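Long-range contacts in CRISPR system Cmr subunit Cmr1-1 (Pyrococcus furiosus, PDB 4W8Z), which binds RNA and, with Cmr6, caps the elongated type III-B Cmr ribonucleoprotein complex, part of a CRISPR defence against mobile genetic elements: residues A[11-16]-A[126-131]; A[45-50]-A[60-65]; A[101-106]-A[243-248]. All blocks are in the same frame, centred on the assembly; numbering follows the deposited sequence.

How the contacts relate
From the N terminus the chain first lays down strand 8-16, then helix 38-54 and helix 58-69, whose pairing in contact 2 closes a short loop. Residues 101-106 come next, and strand 126-133 then returns to strand 8-16 in contact 1, so the long loop it closes contains all of contact 2. Contact 3 opens inside this loop and closes far beyond it, at helix 237-264; it therefore crosses contact 1 and follows contact 2 in series. Contacts 1 and 2 join parts of the RAMP region, and contact 3 ties that region to the Cmr1-like C-terminal region. Centres of contacts 2 and 3 lie about 33 Å apart, on opposite sides of the chain's centre.

Contact 1 (A[11-16]-A[126-131]); sequences EFEIES and RFRVVL
Arg126 reaches over strand 11-16 to Glu15 and Glu13, on the sheet face that also carries Arg128. Its CB lies near Ile14 O, and CG packs on the CB of Glu15. The chain stays extended to NE; CD comes 3.4 Å from Glu13 OE2, and NE donates to Glu15 OE1 at 3.0 Å. Guanidinium and carboxylate planes are only 16° apart, but the bond is tilted from both and meets OE1 on its anti side. At the tip NH2 adds a weak bond to the same OE1, while NH1 forms a long ion pair of 3.7 Å with Glu13 OE2. Arg170, on strand 166-172, which flanks strand 8-16, brings a further positive charge close to NH1. The other carboxylate oxygen, Glu13 OE1, takes NH2 of Arg128 on its anti lone pair at 2.6 Å. Beneath this network run the two central strands of a ferredoxin-like RAMP sheet, 8-16 and 126-133, antiparallel, with Phe12-Val129 and Ile14-Phe127 as hydrogen-bonded pairs. Their side chains occupy the opposite face, where Leu146 of helix 136-152 meets Phe12 and Val129. Ile14 CG1 lies 3.9 Å from Phe127 CB, and Phe12 CE2 approaches Leu131 CD1 at 4.3 Å.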
loop_
_atom_site.group_PDB
_atom_site.type_symbol
_atom_site.label_atom_id
_atom_site.label_comp_id
_atom_site.label_asym_id
_atom_site.label_seq_id
_atom_site.Cartn_x
_atom_site.Cartn_y
_atom_site.Cartn_z
ATOM N N GLU A 11 -0.334 16.373 -14.518
ATOM C CA GLU A 11 0.497 16.914 -13.450
ATOM C C GLU A 11 -0.172 16.783 -12.084
ATOM O O GLU A 11 -1.373 17.009 -11.948
ATOM C CB GLU A 11 0.831 18.376 -13.736
ATOM C CG GLU A 11 1.230 18.658 -15.178
ATOM C CD GLU A 11 1.750 20.070 -15.375
ATOM O OE1 GLU A 11 2.768 20.422 -14.742
ATOM O OE2 GLU A 11 1.141 20.827 -16.160
ATOM N N PHE A 12 0.615 16.416 -11.077
ATOM C CA PHE A 12 0.097 16.216 -9.727
ATOM C C PHE A 12 1.027 16.767 -8.655
ATOM O O PHE A 12 2.248 16.713 -8.791
ATOM C CB PHE A 12 -0.132 14.727 -9.449
ATOM C CG PHE A 12 -1.125 14.078 -10.362
ATOM C CD1 PHE A 12 -2.461 14.003 -10.011
ATOM C CD2 PHE A 12 -0.721 13.530 -11.569
ATOM C CE1 PHE A 12 -3.377 13.404 -10.847
ATOM C CE2 PHE A 12 -1.633 12.930 -12.411
ATOM C CZ PHE A 12 -2.962 12.866 -12.050
ATOM N N GLU A 13 0.440 17.288 -7.584
ATOM C CA GLU A 13 1.181 17.513 -6.352
ATOM C C GLU A 13 0.609 16.611 -5.270
ATOM O O GLU A 13 -0.567 16.723 -4.922
ATOM C CB GLU A 13 1.114 18.975 -5.909
ATOM C CG GLU A 13 2.315 19.807 -6.313
ATOM C CD GLU A 13 2.471 21.054 -5.459
ATOM O OE1 GLU A 13 2.765 22.135 -6.019
ATOM O OE2 GLU A 13 2.305 20.948 -4.223
ATOM N N ILE A 14 1.426 15.699 -4.755
ATOM C CA ILE A 14 0.979 14.851 -3.658
ATOM C C ILE A 14 1.665 15.265 -2.362
ATOM O O ILE A 14 2.749 15.842 -2.374
ATOM C CB ILE A 14 1.232 13.354 -3.938
ATOM C CG1 ILE A 14 2.705 12.996 -3.730
ATOM C CG2 ILE A 14 0.768 12.993 -5.339
ATOM C CD1 ILE A 14 3.008 11.519 -3.910
ATOM N N GLU A 15 1.006 14.995 -1.243
ATOM C CA GLU A 15 1.515 15.382 0.060
ATOM C C GLU A 15 1.482 14.187 1.007
ATOM O O GLU A 15 0.550 13.379 0.969
ATOM C CB GLU A 15 0.697 16.546 0.623
ATOM C CG GLU A 15 1.070 16.959 2.035
ATOM C CD GLU A 15 0.208 18.095 2.563
ATOM O OE1 GLU A 15 0.072 19.121 1.862
ATOM O OE2 GLU A 15 -0.342 17.955 3.677
ATOM N N SER A 16 2.506 14.069 1.846
ATOM C CA SER A 16 2.558 13.007 2.841
ATOM C C SER A 16 1.558 13.255 3.971
ATOM O O SER A 16 1.526 14.333 4.567
ATOM C CB SER A 16 3.971 12.872 3.414
ATOM O OG SER A 16 4.902 12.554 2.396
ATOM N N ARG A 126 5.808 17.627 0.377
ATOM C CA ARG A 126 5.140 17.622 -0.919
ATOM C C ARG A 126 6.048 17.157 -2.049
ATOM O O ARG A 126 7.261 17.354 -2.006
ATOM C CB ARG A 126 4.582 19.007 -1.232
ATOM C CG ARG A 126 3.404 19.385 -0.360
ATOM C CD ARG A 126 2.720 20.631 -0.858
ATOM N NE ARG A 126 1.609 20.990 0.016
ATOM C CZ ARG A 126 0.791 22.016 -0.193
ATOM N NH1 ARG A 126 0.956 22.795 -1.254
ATOM N NH2 ARG A 126 -0.194 22.259 0.661
ATOM N N PHE A 127 5.440 16.530 -3.052
ATOM C CA PHE A 127 6.157 15.990 -4.205
ATOM C C PHE A 127 5.399 16.328 -5.480
ATOM O O PHE A 127 4.170 16.249 -5.516
ATOM C CB PHE A 127 6.330 14.470 -4.086
ATOM C CG PHE A 127 7.035 14.031 -2.829
ATOM C CD1 PHE A 127 6.340 13.917 -1.633
ATOM C CD2 PHE A 127 8.389 13.731 -2.839
ATOM C CE1 PHE A 127 6.981 13.525 -0.473
ATOM C CE2 PHE A 127 9.036 13.329 -1.682
ATOM C CZ PHE A 127 8.329 13.227 -0.499
ATOM N N ARG A 128 6.127 16.716 -6.520
ATOM C CA ARG A 128 5.518 16.928 -7.826
ATOM C C ARG A 128 5.666 15.682 -8.682
ATOM O O ARG A 128 6.763 15.143 -8.822
ATOM C CB ARG A 128 6.145 18.123 -8.537
ATOM C CG ARG A 128 5.738 18.234 -9.995
ATOM C CD ARG A 128 5.509 19.679 -10.387
ATOM N NE ARG A 128 4.815 20.408 -9.328
ATOM C CZ ARG A 128 4.323 21.635 -9.462
ATOM N NH1 ARG A 128 4.435 22.273 -10.618
ATOM N NH2 ARG A 128 3.714 22.218 -8.439
ATOM N N VAL A 129 4.559 15.218 -9.249
ATOM C CA VAL A 129 4.592 14.077 -10.151
ATOM C C VAL A 129 4.028 14.472 -11.508
ATOM O O VAL A 129 2.891 14.933 -11.605
ATOM C CB VAL A 129 3.800 12.879 -9.592
ATOM C CG1 VAL A 129 3.815 11.735 -10.586
ATOM C CG2 VAL A 129 4.378 12.434 -8.256
ATOM N N VAL A 130 4.830 14.300 -12.555
ATOM C CA VAL A 130 4.419 14.676 -13.901
ATOM C C VAL A 130 4.507 13.477 -14.834
ATOM O O VAL A 130 5.520 12.776 -14.858
ATOM C CB VAL A 130 5.287 15.826 -14.459
ATOM C CG1 VAL A 130 4.911 16.127 -15.901
ATOM C CG2 VAL A 130 5.147 17.071 -13.594
ATOM N N LEU A 131 3.440 13.245 -15.593
ATOM C CA LEU A 131 3.373 12.112 -16.510
ATOM C C LEU A 131 3.214 12.592 -17.944
ATOM O O LEU A 131 2.357 13.427 -18.230
ATOM C CB LEU A 131 2.212 11.186 -16.141
ATOM C CG LEU A 131 2.054 10.829 -14.662
ATOM C CD1 LEU A 131 0.780 10.023 -14.426
ATOM C CD2 LEU A 131 3.274 10.070 -14.168
#

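Contact 2 (A[45-50]-A[60-65])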
loop_
_atom_site.group_PDB
_atom_site.type_symbol
_atom_site.label_atom_id
_atom_site.label_comp_id
_atom_site.label_asym_id
_atom_site.label_seq_id
_atom_site.Cartn_x
_atom_site.Cartn_y
_atom_site.Cartn_z
ATOM N N TRP A 45 1.134 -1.018 -8.959
ATOM C CA TRP A 45 -0.311 -0.861 -8.958
ATOM C C TRP A 45 -0.919 -1.049 -10.335
ATOM O O TRP A 45 -2.094 -1.390 -10.451
ATOM C CB TRP A 45 -0.698 0.502 -8.381
ATOM C CG TRP A 45 -0.905 0.410 -6.913
ATOM C CD1 TRP A 45 -0.096 0.905 -5.934
ATOM C CD2 TRP A 45 -1.971 -0.275 -6.248
ATOM N NE1 TRP A 45 -0.603 0.590 -4.698
ATOM C CE2 TRP A 45 -1.754 -0.137 -4.863
ATOM C CE3 TRP A 45 -3.092 -0.988 -6.690
ATOM C CZ2 TRP A 45 -2.618 -0.680 -3.911
ATOM C CZ3 TRP A 45 -3.948 -1.527 -5.746
ATOM C CH2 TRP A 45 -3.707 -1.369 -4.371
ATOM N N PHE A 46 -0.126 -0.843 -11.378
ATOM C CA PHE A 46 -0.606 -1.128 -12.721
ATOM C C PHE A 46 -0.884 -2.617 -12.861
ATOM O O PHE A 46 -1.866 -3.022 -13.478
ATOM C CB PHE A 46 0.400 -0.682 -13.781
ATOM C CG PHE A 46 0.067 -1.168 -15.157
ATOM C CD1 PHE A 46 -0.901 -0.532 -15.913
ATOM C CD2 PHE A 46 0.708 -2.274 -15.689
ATOM C CE1 PHE A 46 -1.217 -0.985 -17.176
ATOM C CE2 PHE A 46 0.397 -2.731 -16.950
ATOM C CZ PHE A 46 -0.567 -2.085 -17.697
ATOM N N ARG A 47 -0.008 -3.429 -12.282
ATOM C CA ARG A 47 -0.132 -4.877 -12.373
ATOM C C ARG A 47 -1.359 -5.363 -11.616
ATOM O O ARG A 47 -2.010 -6.323 -12.021
ATOM C CB ARG A 47 1.118 -5.563 -11.830
ATOM C CG ARG A 47 2.405 -5.172 -12.527
ATOM C CD ARG A 47 3.484 -6.195 -12.233
ATOM N NE ARG A 47 2.965 -7.546 -12.435
ATOM C CZ ARG A 47 3.714 -8.640 -12.519
ATOM N NH1 ARG A 47 5.036 -8.555 -12.425
ATOM N NH2 ARG A 47 3.139 -9.819 -12.703
ATOM N N ALA A 48 -1.667 -4.692 -10.512
ATOM C CA ALA A 48 -2.818 -5.056 -9.695
ATOM C C ALA A 48 -4.120 -4.698 -10.401
ATOM O O ALA A 48 -5.118 -5.410 -10.279
ATOM C CB ALA A 48 -2.743 -4.375 -8.339
ATOM N N LEU A 49 -4.110 -3.592 -11.139
ATOM C CA LEU A 49 -5.281 -3.185 -11.910
ATOM C C LEU A 49 -5.463 -4.078 -13.129
ATOM O O LEU A 49 -6.489 -4.740 -13.281
ATOM C CB LEU A 49 -5.169 -1.722 -12.352
ATOM C CG LEU A 49 -5.160 -0.644 -11.268
ATOM C CD1 LEU A 49 -5.289 0.739 -11.892
ATOM C CD2 LEU A 49 -6.258 -0.881 -10.244
ATOM N N ALA A 50 -4.457 -4.088 -13.997
ATOM C CA ALA A 50 -4.517 -4.851 -15.239
ATOM C C ALA A 50 -4.654 -6.347 -14.972
ATOM O O ALA A 50 -5.410 -7.038 -15.657
ATOM C CB ALA A 50 -3.285 -4.574 -16.090
ATOM N N LYS A 60 0.879 -12.170 -20.917
ATOM C CA LYS A 60 0.217 -11.016 -21.518
ATOM C C LYS A 60 0.304 -9.790 -20.613
ATOM O O LYS A 60 0.408 -8.663 -21.092
ATOM C CB LYS A 60 -1.246 -11.343 -21.827
ATOM C CG LYS A 60 -1.973 -10.286 -22.638
ATOM C CD LYS A 60 -3.382 -10.740 -22.985
ATOM C CE LYS A 60 -4.108 -9.693 -23.818
ATOM N NZ LYS A 60 -5.488 -10.125 -24.183
ATOM N N LEU A 61 0.263 -10.018 -19.305
ATOM C CA LEU A 61 0.392 -8.933 -18.342
ATOM C C LEU A 61 1.762 -8.271 -18.453
ATOM O O LEU A 61 1.869 -7.045 -18.481
ATOM C CB LEU A 61 0.170 -9.443 -16.916
ATOM C CG LEU A 61 0.202 -8.367 -15.827
ATOM C CD1 LEU A 61 -0.956 -7.398 -16.015
ATOM C CD2 LEU A 61 0.182 -8.979 -14.432
ATOM N N LYS A 62 2.805 -9.091 -18.525
ATOM C CA LYS A 62 4.172 -8.588 -18.581
ATOM C C LYS A 62 4.467 -7.885 -19.901
ATOM O O LYS A 62 5.329 -7.009 -19.964
ATOM C CB LYS A 62 5.171 -9.725 -18.366
ATOM C CG LYS A 62 6.525 -9.255 -17.871
ATOM C CD LYS A 62 6.370 -8.524 -16.552
ATOM C CE LYS A 62 7.709 -8.236 -15.906
ATOM N NZ LYS A 62 7.533 -7.859 -14.477
ATOM N N GLU A 63 3.754 -8.272 -20.953
ATOM C CA GLU A 63 3.908 -7.631 -22.252
ATOM C C GLU A 63 3.445 -6.179 -22.195
ATOM O O GLU A 63 4.165 -5.270 -22.610
ATOM C CB GLU A 63 3.132 -8.393 -23.328
ATOM C CG GLU A 63 3.691 -9.772 -23.638
ATOM C CD GLU A 63 2.835 -10.543 -24.624
ATOM O OE1 GLU A 63 3.110 -11.743 -24.838
ATOM O OE2 GLU A 63 1.887 -9.950 -25.184
ATOM N N ILE A 64 2.244 -5.971 -21.666
ATOM C CA ILE A 64 1.674 -4.636 -21.566
ATOM C C ILE A 64 2.427 -3.787 -20.545
ATOM O O ILE A 64 2.643 -2.594 -20.763
ATOM C CB ILE A 64 0.183 -4.691 -21.191
ATOM C CG1 ILE A 64 -0.527 -5.747 -22.039
ATOM C CG2 ILE A 64 -0.466 -3.319 -21.353
ATOM C CD1 ILE A 64 -1.969 -5.422 -22.355
ATOM N N GLU A 65 2.834 -4.406 -19.438
ATOM C CA GLU A 65 3.581 -3.698 -18.398
ATOM C C GLU A 65 4.877 -3.105 -18.941
ATOM O O GLU A 65 5.178 -1.933 -18.710
ATOM C CB GLU A 65 3.903 -4.620 -17.221
ATOM C CG GLU A 65 4.813 -3.966 -16.190
ATOM C CD GLU A 65 5.342 -4.943 -15.163
ATOM O OE1 GLU A 65 6.239 -4.557 -14.381
ATOM O OE2 GLU A 65 4.863 -6.096 -15.137
#
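Arg47 and Leu61 cross at about a right angle where two consecutive helices of the RAMP region, 38-54 and 58-69, fold back on each other as an alpha-alpha hairpin. The short segments lie 10.6 Å apart, axis to axis, at 133°, a spacing bridged mainly by Phe46, Arg47 and Leu61. Phe46 points its CB toward helix 58-69 and has CG anti to the backbone N (chi1 170°). Its CZ meets Ile64 CG2 at the ring edge at 3.9 Å, the two side chains again nearly perpendicular, while CE2 rests 3.6 Å from Glu65 CA. Ala50 CB, on the same helix, sits over one ring face, offset toward the rim, and also touches Leu61 CD1 at 3.7 Å. Alongside, Arg47 crosses Glu65 with guanidinium and carboxylate planes 49° apart. Glu65 OE2 lies well out of the guanidinium plane, so its long pairing with Arg47 NE is one of charge alone; OE2 also takes a weak bond from Lys62 NZ, whereas OE1 forms a salt bridge with Arg43 NE. This shared carboxylate would offset the repulsion between Arg47 NH1 and Lys62 NZ, 3.3 Å apart. Leu61 CD2 touches Arg47 NH2 at 3.5 Å.

Contact 3 (A[101-106]-A[243-248])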
loop_
_atom_site.group_PDB
_atom_site.type_symbol
_atom_site.label_atom_id
_atom_site.label_comp_id
_atom_site.label_asym_id
_atom_site.label_seq_id
_atom_site.Cartn_x
_atom_site.Cartn_y
_atom_site.Cartn_z
ATOM N N VAL A 101 3.915 4.687 18.553
ATOM C CA VAL A 101 4.110 4.126 17.220
ATOM C C VAL A 101 5.292 3.160 17.228
ATOM O O VAL A 101 5.778 2.743 16.180
ATOM C CB VAL A 101 4.366 5.236 16.168
ATOM C CG1 VAL A 101 3.894 4.799 14.817
ATOM C CG2 VAL A 101 3.639 6.502 16.533
ATOM N N GLY A 102 5.742 2.798 18.424
ATOM C CA GLY A 102 6.994 2.083 18.590
ATOM C C GLY A 102 7.039 0.632 18.155
ATOM O O GLY A 102 8.120 0.066 17.993
ATOM N N TYR A 103 5.880 0.014 17.968
ATOM C CA TYR A 103 5.861 -1.373 17.524
ATOM C C TYR A 103 5.688 -1.485 16.011
ATOM O O TYR A 103 6.423 -2.222 15.364
ATOM C CB TYR A 103 4.770 -2.153 18.256
ATOM C CG TYR A 103 5.111 -2.417 19.705
ATOM C CD1 TYR A 103 5.974 -3.448 20.058
ATOM C CD2 TYR A 103 4.580 -1.629 20.719
ATOM C CE1 TYR A 103 6.293 -3.692 21.381
ATOM C CE2 TYR A 103 4.894 -1.863 22.047
ATOM C CZ TYR A 103 5.751 -2.897 22.372
ATOM O OH TYR A 103 6.061 -3.132 23.695
ATOM N N ILE A 104 4.739 -0.753 15.441
ATOM C CA ILE A 104 4.547 -0.817 13.998
ATOM C C ILE A 104 5.756 -0.242 13.261
ATOM O O ILE A 104 6.090 -0.702 12.171
ATOM C CB ILE A 104 3.259 -0.086 13.535
ATOM C CG1 ILE A 104 3.261 1.384 13.950
ATOM C CG2 ILE A 104 2.015 -0.782 14.072
ATOM C CD1 ILE A 104 2.070 2.154 13.412
ATOM N N TRP A 105 6.419 0.749 13.854
ATOM C CA TRP A 105 7.585 1.370 13.224
ATOM C C TRP A 105 8.880 1.054 13.962
ATOM O O TRP A 105 9.845 1.813 13.875
ATOM C CB TRP A 105 7.415 2.885 13.138
ATOM C CG TRP A 105 6.281 3.320 12.265
ATOM C CD1 TRP A 105 5.459 2.519 11.529
ATOM C CD2 TRP A 105 5.841 4.663 12.037
ATOM N NE1 TRP A 105 4.536 3.278 10.860
ATOM C CE2 TRP A 105 4.746 4.598 11.157
ATOM C CE3 TRP A 105 6.263 5.913 12.495
ATOM C CZ2 TRP A 105 4.071 5.738 10.719
ATOM C CZ3 TRP A 105 5.586 7.043 12.062
ATOM C CH2 TRP A 105 4.505 6.947 11.183
ATOM N N PHE A 106 8.884 -0.062 14.688
ATOM C CA PHE A 106 10.058 -0.530 15.418
ATOM C C PHE A 106 11.344 -0.431 14.600
ATOM O O PHE A 106 12.344 0.107 15.069
ATOM C CB PHE A 106 9.839 -1.976 15.874
ATOM C CG PHE A 106 11.042 -2.605 16.515
ATOM C CD1 PHE A 106 11.973 -3.294 15.754
ATOM C CD2 PHE A 106 11.235 -2.526 17.885
ATOM C CE1 PHE A 106 13.081 -3.876 16.341
ATOM C CE2 PHE A 106 12.341 -3.109 18.480
ATOM C CZ PHE A 106 13.264 -3.783 17.706
ATOM N N GLN A 243 -3.821 3.724 17.108
ATOM C CA GLN A 243 -4.762 2.609 17.163
ATOM C C GLN A 243 -4.158 1.366 16.516
ATOM O O GLN A 243 -4.263 0.262 17.053
ATOM C CB GLN A 243 -6.084 2.974 16.483
ATOM C CG GLN A 243 -7.084 3.660 17.403
ATOM C CD GLN A 243 -7.618 2.728 18.480
ATOM O OE1 GLN A 243 -7.560 1.502 18.344
ATOM N NE2 GLN A 243 -8.140 3.307 19.560
ATOM N N PHE A 244 -3.526 1.560 15.362
ATOM C CA PHE A 244 -2.815 0.490 14.676
ATOM C C PHE A 244 -1.733 -0.110 15.572
ATOM O O PHE A 244 -1.488 -1.315 15.554
ATOM C CB PHE A 244 -2.190 1.010 13.380
ATOM C CG PHE A 244 -3.153 1.095 12.226
ATOM C CD1 PHE A 244 -3.940 0.011 11.878
ATOM C CD2 PHE A 244 -3.265 2.263 11.484
ATOM C CE1 PHE A 244 -4.820 0.086 10.811
ATOM C CE2 PHE A 244 -4.145 2.347 10.421
ATOM C CZ PHE A 244 -4.921 1.256 10.083
ATOM N N ASN A 245 -1.091 0.742 16.362
ATOM C CA ASN A 245 0.031 0.311 17.176
ATOM C C ASN A 245 -0.414 -0.524 18.370
ATOM O O ASN A 245 0.225 -1.520 18.710
ATOM C CB ASN A 245 0.835 1.521 17.641
ATOM C CG ASN A 245 2.151 1.131 18.276
ATOM O OD1 ASN A 245 3.053 0.636 17.603
ATOM N ND2 ASN A 245 2.274 1.361 19.574
ATOM N N ASN A 246 -1.505 -0.117 19.010
ATOM C CA ASN A 246 -2.053 -0.888 20.119
ATOM C C ASN A 246 -2.531 -2.251 19.643
ATOM O O ASN A 246 -2.251 -3.271 20.270
ATOM C CB ASN A 246 -3.198 -0.138 20.796
ATOM C CG ASN A 246 -2.720 1.065 21.590
ATOM O OD1 ASN A 246 -1.531 1.192 21.897
ATOM N ND2 ASN A 246 -3.648 1.954 21.933
ATOM N N SER A 247 -3.242 -2.258 18.521
ATOM C CA SER A 247 -3.730 -3.492 17.922
ATOM C C SER A 247 -2.581 -4.420 17.550
ATOM O O SER A 247 -2.624 -5.621 17.827
ATOM C CB SER A 247 -4.573 -3.193 16.684
ATOM O OG SER A 247 -5.737 -2.465 17.024
ATOM N N TYR A 248 -1.549 -3.854 16.928
ATOM C CA TYR A 248 -0.418 -4.646 16.460
ATOM C C TYR A 248 0.418 -5.188 17.617
ATOM O O TYR A 248 1.041 -6.242 17.499
ATOM C CB TYR A 248 0.469 -3.825 15.520
ATOM C CG TYR A 248 1.749 -4.533 15.147
ATOM C CD1 TYR A 248 1.749 -5.568 14.219
ATOM C CD2 TYR A 248 2.954 -4.185 15.742
ATOM C CE1 TYR A 248 2.916 -6.229 13.885
ATOM C CE2 TYR A 248 4.125 -4.839 15.416
ATOM C CZ TYR A 248 4.103 -5.858 14.486
ATOM O OH TYR A 248 5.279 -6.505 14.167
HETATM O O HOH W 1 4.665 2.293 21.593
#
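The turn just before helix 106-113 of the RAMP region docks on helix 237-264 of the Cmr1-like C-terminal region, with Asn245 meeting Tyr103 and Ile104 at its centre. Asn245 CG stands anti to the backbone N (chi1 -169°), and the amide beyond it meets the turn. Its OD1 accepts two successive backbone N-H groups: Tyr103 N at 2.9 Å, in the carbonyl plane and on a lone pair, and Ile104 N at 3.1 Å, nearly along the C=O axis. One buried side-chain oxygen thus satisfies two amides of the turn. The other end of the amide is also engaged: ND2 donates to a water at 3.3 Å, which accepts a weak bond from Gly102 N as well. ND2 also makes a weak bond to Asn100 OD1. The Tyr103 ring presents its edge to this nitrogen, CD2 lying 3.9 Å from ND2, with ring and amide planes 30° apart. Tyr103 to Phe106 form a type I beta turn, and Trp105, at the N-cap position of helix 106-113, points its CB away from helix 237-264; its indole NE1 bonds to Arg161 O. Tyr103 and Ile104, the residues held by Asn245, directly precede this N-cap residue. One helical turn beyond Phe244, Tyr248 adds apolar cover: its ring meets Tyr103 CB in plane at the edge, CD2 to CB 3.7 Å, and its CB touches Ile104 CG2, also at 3.7 Å. The same methyl approaches Phe244 O at 3.8 Å, and Ile104 CD1 reaches Phe244 CB at 4.4 Å. Beyond that CB the Phe244 ring leads away from the turn, stacking with Phe286 and meeting Phe231 edge-to-face.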